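Local coordinates for protein kinectin 1 (Kinesin receptor) (Legionella pneumophila, PDB 4MU6) that is a Legionella pneumophila effector (LegC3) of undetermined molecular function, probably membrane-bound, represented here by its long, helical N-terminal coiled-coil domain, at residues D60-K65 against Q240-E245; E69-Y73 against R211-N215. One frame throughout, in Å; residues are numbered along the deposited sequence.

Interaction 1: D60-K65 against Q240-E245; sequences DKTEVK and QHHALE
Lys61 and His241 meet at about a right angle, the aliphatic part of the lysine lying over one face of the imidazole. The touching atom is CE, 3.8 Å from the centroid of the His241 ring, a CH-pi contact that sits off-centre over the ring. The chain of Lys61 runs extended to CD and then bends (chi3 60°), which brings CE over the ring and carries NZ on to Glu245. There NZ forms a salt bridge of 2.8 Å with Glu245 OE2, through the anti lone pair of that oxygen. His241 is gripped from its own rim as well: its NE2 donates to Lys61 O at 3.2 Å, a bent bond (146° at the hydrogen) that arrives from above the carbonyl plane. Lys65 N, the regular helical donor, reaches the same oxygen from the opposite face, so Lys61 O serves two donors. Together the ring-face contact and the NE2 bond should restrict rotation of the imidazole.

Beside this polar set lies an apolar patch. Leu244 CD1 packs 3.7 Å from Lys61 CG, the two side chains lying alongside and pointing opposite ways, and meets Val64 CG1 tip to tip at 4.0 Å. Val64 CG2 rests against the amide end of Gln240, 3.8 Å from its OE1, while CB of Asp60 closes on the leucine methyls.

Farther out, the carboxylate of Asp60 accepts hydrogen bonds from the backbone N of Phe4 and Leu5, tying the N-terminal segment to this level, and Lys65 NZ is held in a salt bridge with Glu69 of the same helix. This is side-by-side antiparallel helix packing within the LegC3 N-terminal coiled-coil domain, joining helix 43-105 to helix 227-273, their local axes 9.9 Å apart at 158°.

Interaction 2: E69-Y73 against R211-N215; sequences EQQSY and RIGYN
Tyr73 and Tyr214, one from each helix, supply most of the nonpolar contact. Their rings are neither stacked nor edge-to-face: the planes stand at 31° with centroids 5.3 Å apart, and Tyr73 CE2 comes to 3.7 Å from Tyr214 CD2. Both have CG opposite the backbone N (chi1 172° in each), a setting that sends the rings out toward the other helix. The aliphatic part of Arg211 runs extended past the phenol end of Tyr73, with CG 3.6 Å from Tyr73 CE2.

These long side chains span an antiparallel helix pair whose local axes are 13.3 Å apart, between helix 43-105, in its predicted coiled-coil part, and helix 158-217 near its C-terminal end. Ile221, from the loop that follows, also touches Glu69 and both tyrosines.

Each phenol oxygen accepts one amide N-H from across the contact. Asn215 ND2 donates to Tyr73 OH at 2.9 Å, nearly straight at 163°, and Gln70 NE2 to Tyr214 OH at 3.1 Å. The Gln70 amide lies almost coplanar with the Tyr214 ring and comes in at its edge, whereas the Asn215 amide is steeply turned against the Tyr73 ring.

One water links the Tyr73 carbonyl to the Arg211 side chain, donating to Tyr73 O and accepting from Arg211 NE at 2.8 Å; the guanidinium also forms a salt bridge through NH2 with Asp80.

After two short helices, 10-22 and 29-38, the chain enters helix 43-105, which provides the first segment of both contacts: 60-65 and, after three intervening residues, 69-73. After helix 108-127 and the unmodelled residues 131-154, helix 158-217 returns antiparallel, and interaction 2 closes a loop of 137 residues near its end. The connection through Ile221 then leads back, so that helix 227-273 starts again in much the same direction as helix 158-217, and there interaction 1 closes a wider loop of 174 residues. Interaction 2 is therefore nested inside interaction 1. With centres 18 Å apart, the two contacts tie successive helices, 158-217 and 227-273, to neighbouring levels of one long helix.

Interaction 1: D60-K65 against Q240-E245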
ATOM      1  N   ASP A  60      -8.871 -16.144   3.454  1.00 31.51           N
ATOM      2  CA  ASP A  60      -7.586 -15.759   4.027  1.00 26.97           C
ATOM      3  C   ASP A  60      -6.952 -14.614   3.229  1.00 29.70           C
ATOM      4  O   ASP A  60      -6.525 -13.623   3.805  1.00 34.57           O
ATOM      5  CB  ASP A  60      -6.642 -16.962   4.088  1.00 27.38           C
ATOM      6  CG  ASP A  60      -7.114 -18.029   5.076  1.00 38.63           C
ATOM      7  OD1 ASP A  60      -8.147 -17.821   5.759  1.00 46.24           O
ATOM      8  OD2 ASP A  60      -6.436 -19.074   5.184  1.00 41.13           O
ATOM      9  N   LYS A  61      -6.936 -14.744   1.906  1.00 30.19           N
ATOM     10  CA  LYS A  61      -6.309 -13.760   1.040  1.00 34.41           C
ATOM     11  C   LYS A  61      -6.978 -12.409   1.170  1.00 42.98           C
ATOM     12  O   LYS A  61      -6.306 -11.367   1.175  1.00 40.20           O
ATOM     13  CB  LYS A  61      -6.356 -14.219  -0.416  1.00 41.32           C
ATOM     14  CG  LYS A  61      -5.343 -15.294  -0.751  1.00 45.62           C
ATOM     15  CD  LYS A  61      -5.588 -15.874  -2.127  1.00 45.48           C
ATOM     16  CE  LYS A  61      -5.482 -14.814  -3.195  1.00 46.64           C
ATOM     17  NZ  LYS A  61      -5.458 -15.465  -4.529  1.00 47.29           N
ATOM     18  N   THR A  62      -8.305 -12.429   1.269  1.00 43.67           N
ATOM     19  CA  THR A  62      -9.065 -11.199   1.418  1.00 40.02           C
ATOM     20  C   THR A  62      -8.706 -10.547   2.747  1.00 33.97           C
ATOM     21  O   THR A  62      -8.471  -9.345   2.804  1.00 33.92           O
ATOM     22  CB  THR A  62     -10.609 -11.431   1.322  1.00 28.32           C
ATOM     23  OG1 THR A  62     -10.947 -11.910   0.014  1.00 34.38           O
ATOM     24  CG2 THR A  62     -11.350 -10.148   1.573  1.00 23.80           C
ATOM     25  N   GLU A  63      -8.642 -11.349   3.808  1.00 29.87           N
ATOM     26  CA  GLU A  63      -8.367 -10.817   5.141  1.00 35.75           C
ATOM     27  C   GLU A  63      -6.974 -10.156   5.299  1.00 39.37           C
ATOM     28  O   GLU A  63      -6.855  -9.078   5.894  1.00 39.23           O
ATOM     29  CB  GLU A  63      -8.540 -11.905   6.198  1.00 35.56           C
ATOM     30  CG  GLU A  63      -8.222 -11.434   7.608  1.00 47.77           C
ATOM     31  CD  GLU A  63      -9.141 -10.321   8.085  1.00 62.02           C
ATOM     32  OE1 GLU A  63     -10.326 -10.286   7.661  1.00 66.38           O
ATOM     33  OE2 GLU A  63      -8.674  -9.484   8.891  1.00 63.80           O
ATOM     34  N   VAL A  64      -5.927 -10.799   4.795  1.00 30.04           N
ATOM     35  CA  VAL A  64      -4.582 -10.257   5.020  1.00 32.55           C
ATOM     36  C   VAL A  64      -4.386  -9.027   4.141  1.00 35.70           C
ATOM     37  O   VAL A  64      -3.787  -8.039   4.566  1.00 37.46           O
ATOM     38  CB  VAL A  64      -3.461 -11.301   4.803  1.00 31.48           C
ATOM     39  CG1 VAL A  64      -3.431 -11.812   3.343  1.00 22.75           C
ATOM     40  CG2 VAL A  64      -2.105 -10.737   5.240  1.00 30.39           C
ATOM     41  N   LYS A  65      -4.933  -9.075   2.933  1.00 33.02           N
ATOM     42  CA  LYS A  65      -4.924  -7.902   2.065  1.00 36.22           C
ATOM     43  C   LYS A  65      -5.528  -6.697   2.775  1.00 39.55           C
ATOM     44  O   LYS A  65      -4.993  -5.588   2.679  1.00 40.19           O
ATOM     45  CB  LYS A  65      -5.659  -8.181   0.750  1.00 37.34           C
ATOM     46  CG  LYS A  65      -5.911  -6.922  -0.102  1.00 39.49           C
ATOM     47  CD  LYS A  65      -6.177  -7.259  -1.560  1.00 43.92           C
ATOM     48  CE  LYS A  65      -7.660  -7.278  -1.867  1.00 50.65           C
ATOM     49  NZ  LYS A  65      -8.240  -5.910  -1.839  1.00 61.51           N
ATOM     50  N   GLN A 240       2.249 -12.529   0.509  1.00 37.43           N
ATOM     51  CA  GLN A 240       1.193 -13.197   1.267  1.00 38.04           C
ATOM     52  C   GLN A 240       0.286 -14.042   0.370  1.00 42.43           C
ATOM     53  O   GLN A 240      -0.092 -15.158   0.729  1.00 32.78           O
ATOM     54  CB  GLN A 240       0.377 -12.175   2.070  1.00 38.67           C
ATOM     55  CG  GLN A 240       1.131 -11.585   3.276  1.00 34.36           C
ATOM     56  CD  GLN A 240       1.301 -12.590   4.399  1.00 34.99           C
ATOM     57  OE1 GLN A 240       0.439 -13.445   4.601  1.00 34.78           O
ATOM     58  NE2 GLN A 240       2.415 -12.499   5.135  1.00 33.00           N
ATOM     59  N   HIS A 241      -0.056 -13.526  -0.802  1.00 44.07           N
ATOM     60  CA  HIS A 241      -0.948 -14.271  -1.683  1.00 43.03           C
ATOM     61  C   HIS A 241      -0.277 -15.508  -2.273  1.00 42.66           C
ATOM     62  O   HIS A 241      -0.900 -16.577  -2.346  1.00 37.19           O
ATOM     63  CB  HIS A 241      -1.551 -13.379  -2.777  1.00 36.53           C
ATOM     64  CG  HIS A 241      -2.662 -12.498  -2.286  1.00 39.58           C
ATOM     65  ND1 HIS A 241      -3.448 -11.744  -3.133  1.00 40.59           N
ATOM     66  CD2 HIS A 241      -3.110 -12.241  -1.034  1.00 35.06           C
ATOM     67  CE1 HIS A 241      -4.328 -11.062  -2.425  1.00 40.13           C
ATOM     68  NE2 HIS A 241      -4.144 -11.345  -1.148  1.00 42.50           N
ATOM     69  N   HIS A 242       0.982 -15.371  -2.686  1.00 41.66           N
ATOM     70  CA  HIS A 242       1.743 -16.518  -3.183  1.00 40.22           C
ATOM     71  C   HIS A 242       1.829 -17.592  -2.112  1.00 35.74           C
ATOM     72  O   HIS A 242       1.641 -18.770  -2.394  1.00 34.70           O
ATOM     73  CB  HIS A 242       3.158 -16.125  -3.616  1.00 42.42           C
ATOM     74  CG  HIS A 242       3.214 -15.415  -4.934  1.00 65.71           C
ATOM     75  ND1 HIS A 242       2.401 -15.749  -5.997  1.00 74.53           N
ATOM     76  CD2 HIS A 242       3.979 -14.380  -5.359  1.00 73.35           C
ATOM     77  CE1 HIS A 242       2.665 -14.954  -7.020  1.00 74.63           C
ATOM     78  NE2 HIS A 242       3.619 -14.113  -6.658  1.00 75.50           N
ATOM     79  N   ALA A 243       2.117 -17.172  -0.887  1.00 31.23           N
ATOM     80  CA  ALA A 243       2.226 -18.104   0.226  1.00 37.35           C
ATOM     81  C   ALA A 243       0.911 -18.864   0.469  1.00 35.27           C
ATOM     82  O   ALA A 243       0.918 -20.083   0.568  1.00 32.34           O
ATOM     83  CB  ALA A 243       2.681 -17.393   1.482  1.00 39.58           C
ATOM     84  N   LEU A 244      -0.208 -18.144   0.550  1.00 29.84           N
ATOM     85  CA  LEU A 244      -1.506 -18.773   0.786  1.00 32.65           C
ATOM     86  C   LEU A 244      -1.921 -19.663  -0.394  1.00 36.59           C
ATOM     87  O   LEU A 244      -2.515 -20.730  -0.198  1.00 35.91           O
ATOM     88  CB  LEU A 244      -2.583 -17.716   1.070  1.00 28.31           C
ATOM     89  CG  LEU A 244      -2.427 -16.918   2.371  1.00 33.68           C
ATOM     90  CD1 LEU A 244      -3.351 -15.719   2.374  1.00 27.00           C
ATOM     91  CD2 LEU A 244      -2.672 -17.793   3.609  1.00 34.88           C
ATOM     92  N   GLU A 245      -1.605 -19.227  -1.613  1.00 31.96           N
ATOM     93  CA  GLU A 245      -1.850 -20.047  -2.798  1.00 37.66           C
ATOM     94  C   GLU A 245      -1.115 -21.397  -2.693  1.00 41.53           C
ATOM     95  O   GLU A 245      -1.693 -22.455  -2.959  1.00 38.56           O
ATOM     96  CB  GLU A 245      -1.420 -19.310  -4.069  1.00 41.32           C
ATOM     97  CG  GLU A 245      -2.339 -18.189  -4.509  1.00 55.51           C
ATOM     98  CD  GLU A 245      -3.491 -18.688  -5.342  1.00 76.56           C
ATOM     99  OE1 GLU A 245      -3.324 -19.726  -6.023  1.00 82.00           O
ATOM    100  OE2 GLU A 245      -4.565 -18.046  -5.314  1.00 84.92           O
TER

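Interaction 2: E69-Y73 against R211-N215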
ATOM      1  N   GLU A  69      -3.538  -3.332   3.487  1.00 32.54           N
ATOM      2  CA  GLU A  69      -4.101  -2.112   2.917  1.00 33.12           C
ATOM      3  C   GLU A  69      -4.324  -1.072   4.005  1.00 29.90           C
ATOM      4  O   GLU A  69      -4.042   0.104   3.809  1.00 34.67           O
ATOM      5  CB  GLU A  69      -5.443  -2.381   2.217  1.00 34.17           C
ATOM      6  CG  GLU A  69      -5.343  -2.913   0.793  1.00 42.00           C
ATOM      7  CD  GLU A  69      -6.722  -3.185   0.171  1.00 44.89           C
ATOM      8  OE1 GLU A  69      -7.743  -2.846   0.813  1.00 46.98           O
ATOM      9  OE2 GLU A  69      -6.777  -3.737  -0.955  1.00 44.48           O
ATOM     10  N   GLN A  70      -4.841  -1.517   5.144  1.00 32.06           N
ATOM     11  CA  GLN A  70      -5.154  -0.622   6.253  1.00 39.92           C
ATOM     12  C   GLN A  70      -3.891  -0.011   6.834  1.00 43.38           C
ATOM     13  O   GLN A  70      -3.871   1.168   7.185  1.00 42.70           O
ATOM     14  CB  GLN A  70      -5.949  -1.346   7.344  1.00 37.48           C
ATOM     15  CG  GLN A  70      -7.464  -1.344   7.108  1.00 57.02           C
ATOM     16  CD  GLN A  70      -8.058   0.064   7.142  1.00 66.20           C
ATOM     17  OE1 GLN A  70      -7.994   0.752   8.167  1.00 74.23           O
ATOM     18  NE2 GLN A  70      -8.629   0.501   6.019  1.00 57.72           N
ATOM     19  N   GLN A  71      -2.840  -0.820   6.929  1.00 35.94           N
ATOM     20  CA  GLN A  71      -1.543  -0.314   7.338  1.00 39.96           C
ATOM     21  C   GLN A  71      -1.051   0.782   6.376  1.00 38.84           C
ATOM     22  O   GLN A  71      -0.650   1.862   6.808  1.00 32.09           O
ATOM     23  CB  GLN A  71      -0.521  -1.449   7.403  1.00 39.56           C
ATOM     24  CG  GLN A  71       0.901  -0.981   7.692  1.00 49.13           C
ATOM     25  CD  GLN A  71       1.176  -0.763   9.170  1.00 58.43           C
ATOM     26  OE1 GLN A  71       0.258  -0.741   9.992  1.00 55.87           O
ATOM     27  NE2 GLN A  71       2.458  -0.615   9.517  1.00 61.38           N
ATOM     28  N   SER A  72      -1.086   0.498   5.077  1.00 35.22           N
ATOM     29  CA  SER A  72      -0.581   1.440   4.085  1.00 39.10           C
ATOM     30  C   SER A  72      -1.438   2.698   4.026  1.00 38.25           C
ATOM     31  O   SER A  72      -0.928   3.796   3.828  1.00 34.62           O
ATOM     32  CB  SER A  72      -0.522   0.785   2.703  1.00 33.92           C
ATOM     33  OG  SER A  72       0.509  -0.183   2.644  1.00 37.59           O
ATOM     34  N   TYR A  73      -2.750   2.525   4.181  1.00 36.71           N
ATOM     35  CA  TYR A  73      -3.666   3.647   4.117  1.00 34.66           C
ATOM     36  C   TYR A  73      -3.322   4.653   5.198  1.00 35.86           C
ATOM     37  O   TYR A  73      -3.209   5.847   4.922  1.00 34.22           O
ATOM     38  CB  TYR A  73      -5.107   3.174   4.290  1.00 31.36           C
ATOM     39  CG  TYR A  73      -6.149   4.265   4.421  1.00 34.51           C
ATOM     40  CD1 TYR A  73      -6.476   4.793   5.666  1.00 36.53           C
ATOM     41  CD2 TYR A  73      -6.833   4.743   3.306  1.00 33.66           C
ATOM     42  CE1 TYR A  73      -7.451   5.769   5.800  1.00 31.79           C
ATOM     43  CE2 TYR A  73      -7.818   5.720   3.430  1.00 27.98           C
ATOM     44  CZ  TYR A  73      -8.119   6.219   4.687  1.00 33.88           C
ATOM     45  OH  TYR A  73      -9.070   7.196   4.836  1.00 38.94           O
ATOM     46  N   ARG A 211      -9.381   8.634  -1.366  1.00 25.84           N
ATOM     47  CA  ARG A 211      -9.843   8.120  -0.085  1.00 29.17           C
ATOM     48  C   ARG A 211     -11.367   8.103   0.005  1.00 35.93           C
ATOM     49  O   ARG A 211     -11.937   7.198   0.614  1.00 35.14           O
ATOM     50  CB  ARG A 211      -9.216   8.872   1.093  1.00 34.84           C
ATOM     51  CG  ARG A 211      -7.711   8.624   1.232  1.00 37.11           C
ATOM     52  CD  ARG A 211      -7.152   9.199   2.527  1.00 35.16           C
ATOM     53  NE  ARG A 211      -5.698   9.156   2.514  1.00 38.54           N
ATOM     54  CZ  ARG A 211      -4.908  10.170   2.165  1.00 35.85           C
ATOM     55  NH1 ARG A 211      -5.414  11.350   1.822  1.00 38.84           N
ATOM     56  NH2 ARG A 211      -3.602  10.007   2.170  1.00 34.87           N
ATOM     57  N   ILE A 212     -12.020   9.088  -0.612  1.00 35.53           N
ATOM     58  CA  ILE A 212     -13.480   9.111  -0.663  1.00 34.89           C
ATOM     59  C   ILE A 212     -14.014   7.844  -1.330  1.00 30.25           C
ATOM     60  O   ILE A 212     -14.952   7.240  -0.852  1.00 31.64           O
ATOM     61  CB  ILE A 212     -14.006  10.337  -1.442  1.00 37.77           C
ATOM     62  CG1 ILE A 212     -13.624  11.646  -0.731  1.00 44.76           C
ATOM     63  CG2 ILE A 212     -15.501  10.224  -1.643  1.00 31.55           C
ATOM     64  CD1 ILE A 212     -14.316  11.841   0.613  1.00 45.41           C
ATOM     65  N   GLY A 213     -13.408   7.447  -2.441  1.00 39.52           N
ATOM     66  CA  GLY A 213     -13.818   6.241  -3.131  1.00 37.95           C
ATOM     67  C   GLY A 213     -13.489   5.000  -2.318  1.00 39.85           C
ATOM     68  O   GLY A 213     -14.330   4.113  -2.159  1.00 34.16           O
ATOM     69  N   TYR A 214     -12.269   4.942  -1.790  1.00 32.41           N
ATOM     70  CA  TYR A 214     -11.847   3.773  -1.020  1.00 33.72           C
ATOM     71  C   TYR A 214     -12.718   3.572   0.208  1.00 33.63           C
ATOM     72  O   TYR A 214     -13.146   2.455   0.497  1.00 31.51           O
ATOM     73  CB  TYR A 214     -10.374   3.880  -0.607  1.00 30.47           C
ATOM     74  CG  TYR A 214      -9.913   2.793   0.349  1.00 35.25           C
ATOM     75  CD1 TYR A 214      -9.673   1.493  -0.099  1.00 34.96           C
ATOM     76  CD2 TYR A 214      -9.722   3.062   1.701  1.00 36.08           C
ATOM     77  CE1 TYR A 214      -9.245   0.501   0.768  1.00 37.60           C
ATOM     78  CE2 TYR A 214      -9.287   2.071   2.578  1.00 40.52           C
ATOM     79  CZ  TYR A 214      -9.050   0.799   2.103  1.00 41.31           C
ATOM     80  OH  TYR A 214      -8.626  -0.180   2.964  1.00 51.49           O
ATOM     81  N   ASN A 215     -12.978   4.653   0.936  1.00 33.17           N
ATOM     82  CA  ASN A 215     -13.713   4.551   2.188  1.00 33.26           C
ATOM     83  C   ASN A 215     -15.192   4.160   1.998  1.00 42.05           C
ATOM     84  O   ASN A 215     -15.872   3.817   2.961  1.00 46.29           O
ATOM     85  CB  ASN A 215     -13.596   5.851   2.987  1.00 34.97           C
ATOM     86  CG  ASN A 215     -12.283   5.961   3.742  1.00 39.62           C
ATOM     87  OD1 ASN A 215     -11.757   4.980   4.252  1.00 44.00           O
ATOM     88  ND2 ASN A 215     -11.752   7.166   3.818  1.00 42.52           N
TER
HETATM   89  O   HOH W   1      -3.985   6.994   2.363  1.00 36.97           O